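Local coordinates for spindle assembly checkpoint serine/threonine-protein kinase BUB1 (Saccharomyces cerevisiae, PDB 3ESL), which takes part in the spindle assembly checkpoint, delaying anaphase until chromosomes are bioriented on the spindle, and phosphorylates BUB3 and itself, at residues 26-31 with 76-81. Residues are numbered along the deposited sequence; the frame is centred on the assembly and turned at random.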
ATOM      1  N   MET A  26       6.339  -5.382  22.085  1.00 20.96           N
ATOM      2  CA  MET A  26       7.166  -6.039  21.056  1.00 18.87           C
ATOM      3  C   MET A  26       8.204  -5.119  20.453  1.00 18.74           C
ATOM      4  O   MET A  26       7.952  -3.915  20.319  1.00 19.38           O
ATOM      5  CB  MET A  26       6.291  -6.574  19.922  1.00 20.42           C
ATOM      6  CG  MET A  26       5.489  -7.795  20.331  1.00 21.31           C
ATOM      7  SD  MET A  26       4.523  -8.469  18.974  1.00 22.25           S
ATOM      8  CE  MET A  26       5.788  -9.247  17.946  1.00 22.67           C
ATOM      9  N   ASP A  27       9.359  -5.688  20.090  1.00 19.66           N
ATOM     10  CA  ASP A  27      10.357  -4.945  19.286  1.00 19.47           C
ATOM     11  C   ASP A  27       9.849  -4.772  17.864  1.00 18.49           C
ATOM     12  O   ASP A  27      10.076  -3.734  17.239  1.00 20.98           O
ATOM     13  CB  ASP A  27      11.683  -5.694  19.242  1.00 19.32           C
ATOM     14  CG  ASP A  27      12.334  -5.776  20.602  1.00 23.34           C
ATOM     15  OD1 ASP A  27      12.439  -4.716  21.244  1.00 21.24           O
ATOM     16  OD2 ASP A  27      12.681  -6.901  21.025  1.00 27.94           O
ATOM     17  N   ASP A  28       9.179  -5.802  17.353  0.80 14.36           N
ATOM     18  CA  ASP A  28       8.692  -5.802  15.963  0.80 13.94           C
ATOM     19  C   ASP A  28       7.189  -6.124  15.927  0.80 13.64           C
ATOM     20  O   ASP A  28       6.783  -7.196  15.482  0.80 14.67           O
ATOM     21  CB  ASP A  28       9.507  -6.833  15.156  0.80 13.20           C
ATOM     22  CG  ASP A  28       9.327  -6.713  13.629  0.80 17.29           C
ATOM     23  OD1 ASP A  28       8.813  -5.705  13.101  0.80 16.45           O
ATOM     24  OD2 ASP A  28       9.719  -7.683  12.957  0.80 17.44           O
ATOM     25  N   PRO A  29       6.351  -5.169  16.367  1.00 17.86           N
ATOM     26  CA  PRO A  29       4.908  -5.430  16.395  1.00 18.08           C
ATOM     27  C   PRO A  29       4.352  -5.739  14.988  1.00 18.94           C
ATOM     28  O   PRO A  29       3.360  -6.475  14.848  1.00 17.52           O
ATOM     29  CB  PRO A  29       4.334  -4.124  16.944  1.00 18.87           C
ATOM     30  CG  PRO A  29       5.399  -3.066  16.606  1.00 18.33           C
ATOM     31  CD  PRO A  29       6.679  -3.800  16.816  1.00 18.42           C
ATOM     32  N   LEU A  30       4.997  -5.211  13.948  1.00 17.54           N
ATOM     33  CA  LEU A  30       4.552  -5.507  12.576  1.00 18.43           C
ATOM     34  C   LEU A  30       4.537  -7.023  12.309  1.00 18.41           C
ATOM     35  O   LEU A  30       3.648  -7.528  11.612  1.00 20.65           O
ATOM     36  CB  LEU A  30       5.457  -4.808  11.553  1.00 17.47           C
ATOM     37  CG  LEU A  30       5.078  -5.023  10.080  1.00 18.72           C
ATOM     38  CD1 LEU A  30       3.641  -4.599   9.815  1.00 20.88           C
ATOM     39  CD2 LEU A  30       6.037  -4.237   9.189  1.00 19.88           C
ATOM     40  N   ASP A  31       5.498  -7.743  12.876  1.00 19.08           N
ATOM     41  CA  ASP A  31       5.601  -9.190  12.657  1.00 20.40           C
ATOM     42  C   ASP A  31       4.360  -9.941  13.136  1.00 20.09           C
ATOM     43  O   ASP A  31       3.929 -10.878  12.479  1.00 19.92           O
ATOM     44  CB  ASP A  31       6.856  -9.751  13.320  1.00 22.16           C
ATOM     45  CG  ASP A  31       7.151 -11.173  12.895  1.00 29.39           C
ATOM     46  OD1 ASP A  31       7.278 -11.408  11.673  1.00 30.65           O
ATOM     47  OD2 ASP A  31       7.244 -12.046  13.795  1.00 32.65           O
ATOM     48  N   ASP A  76      10.038   0.507   5.868  1.00 18.61           N
ATOM     49  CA  ASP A  76      10.107  -0.943   6.027  1.00 17.88           C
ATOM     50  C   ASP A  76       9.362  -1.556   4.834  1.00 16.93           C
ATOM     51  O   ASP A  76       8.162  -1.301   4.664  1.00 18.72           O
ATOM     52  CB  ASP A  76       9.446  -1.347   7.357  1.00 19.05           C
ATOM     53  CG  ASP A  76       9.616  -2.827   7.682  1.00 18.90           C
ATOM     54  OD1 ASP A  76       9.401  -3.681   6.803  1.00 20.89           O
ATOM     55  OD2 ASP A  76       9.981  -3.146   8.837  1.00 18.32           O
ATOM     56  N   PRO A  77      10.047  -2.359   3.996  1.00 17.14           N
ATOM     57  CA  PRO A  77       9.376  -2.875   2.796  1.00 17.71           C
ATOM     58  C   PRO A  77       8.207  -3.790   3.142  1.00 18.72           C
ATOM     59  O   PRO A  77       7.269  -3.913   2.361  1.00 18.31           O
ATOM     60  CB  PRO A  77      10.474  -3.678   2.084  1.00 17.96           C
ATOM     61  CG  PRO A  77      11.476  -3.991   3.135  1.00 19.07           C
ATOM     62  CD  PRO A  77      11.435  -2.852   4.119  1.00 18.73           C
ATOM     63  N   ARG A  78       8.266  -4.440   4.295  1.00 16.97           N
ATOM     64  CA  ARG A  78       7.133  -5.280   4.713  1.00 18.11           C
ATOM     65  C   ARG A  78       5.881  -4.439   4.949  1.00 19.49           C
ATOM     66  O   ARG A  78       4.772  -4.841   4.571  1.00 20.57           O
ATOM     67  CB  ARG A  78       7.466  -6.041   5.990  1.00 18.05           C
ATOM     68  CG  ARG A  78       8.708  -6.906   5.893  1.00 17.70           C
ATOM     69  CD  ARG A  78       9.090  -7.459   7.275  1.00 21.43           C
ATOM     70  NE  ARG A  78       9.418  -6.379   8.218  1.00 19.04           N
ATOM     71  CZ  ARG A  78       9.433  -6.519   9.543  1.00 21.51           C
ATOM     72  NH1 ARG A  78       9.140  -7.691  10.098  1.00 19.92           N
ATOM     73  NH2 ARG A  78       9.737  -5.487  10.316  1.00 20.17           N
ATOM     74  N   PHE A  79       6.064  -3.278   5.582  1.00 17.81           N
ATOM     75  CA  PHE A  79       4.966  -2.351   5.837  1.00 16.51           C
ATOM     76  C   PHE A  79       4.411  -1.794   4.518  1.00 18.04           C
ATOM     77  O   PHE A  79       3.194  -1.766   4.293  1.00 16.41           O
ATOM     78  CB  PHE A  79       5.453  -1.215   6.730  1.00 17.48           C
ATOM     79  CG  PHE A  79       4.354  -0.336   7.263  1.00 17.11           C
ATOM     80  CD1 PHE A  79       3.156  -0.878   7.750  1.00 19.24           C
ATOM     81  CD2 PHE A  79       4.552   1.042   7.344  1.00 19.34           C
ATOM     82  CE1 PHE A  79       2.141  -0.025   8.270  1.00 18.43           C
ATOM     83  CE2 PHE A  79       3.548   1.886   7.851  1.00 18.09           C
ATOM     84  CZ  PHE A  79       2.354   1.347   8.322  1.00 19.46           C
ATOM     85  N   LEU A  80       5.311  -1.354   3.645  1.00 16.97           N
ATOM     86  CA  LEU A  80       4.894  -0.879   2.320  1.00 17.65           C
ATOM     87  C   LEU A  80       4.008  -1.906   1.615  1.00 18.72           C
ATOM     88  O   LEU A  80       2.986  -1.555   1.032  1.00 17.80           O
ATOM     89  CB  LEU A  80       6.109  -0.525   1.461  1.00 19.67           C
ATOM     90  CG  LEU A  80       5.730  -0.068   0.044  1.00 20.18           C
ATOM     91  CD1 LEU A  80       4.764   1.123   0.085  1.00 20.67           C
ATOM     92  CD2 LEU A  80       6.989   0.256  -0.781  1.00 20.24           C
ATOM     93  N   LYS A  81       4.392  -3.178   1.672  1.00 18.90           N
ATOM     94  CA  LYS A  81       3.641  -4.202   0.963  1.00 19.51           C
ATOM     95  C   LYS A  81       2.216  -4.335   1.487  1.00 20.39           C
ATOM     96  O   LYS A  81       1.309  -4.610   0.718  1.00 21.50           O
ATOM     97  CB  LYS A  81       4.384  -5.535   0.968  1.00 21.57           C
ATOM     98  CG  LYS A  81       5.604  -5.544   0.040  1.00 28.60           C
ATOM     99  CD  LYS A  81       6.265  -6.927   0.056  1.00 31.93           C
ATOM    100  CE  LYS A  81       7.712  -6.858  -0.401  1.00 40.63           C
ATOM    101  NZ  LYS A  81       7.844  -6.669  -1.876  1.00 42.74           N
TER
HETATM  102  O   HOH W   1       8.542 -10.311   9.394  1.00 30.83           O
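Asp-28 and Arg-78 meet tip to tip in a two-pronged salt bridge that joins the loop leading into helix 29-47 to the first turn of helix 77-90 in the all-helical, TPR-like N-terminal domain of BUB1. Arg-78 NH1 donates to the syn lone pair of Asp-28 OD2 at 2.9 Å, in the guanidinium plane, while NH2 reaches Asp-28 OD1 at 2.9 Å; the carboxylate is turned 40° from the guanidinium. Asp-28 OD1 is also hydrogen-bonded to Tyr-73 OH. Asp-76, the N-cap of helix 77-90, takes the NE/NH2 edge side-on, so that NH2 serves both carboxylates: its OD2 receives Arg-78 NH2 at 2.8 Å, and its OD1 accepts from Arg-78 NE and, as the capping bond, from Arg-78 N. The bend at chi3 (-62°) sets NE back toward this cap, and the two carboxylates fix the rotation of the guanidinium. An alanine in place of Arg-78 would probably leave the acidic groups of Asp-28 and Asp-76 without their shared positive partner. Water 1 joins Arg-78 NH1 to Asp-31 OD1. Deeper in, helix 49-67 backs the contact, with Cys-63 against Leu-30 and Leu-64 against Phe-79. Leu-30 CD2 lies over one guanidinium face, toward its rim, and packs 3.9 Å from Phe-79 CB.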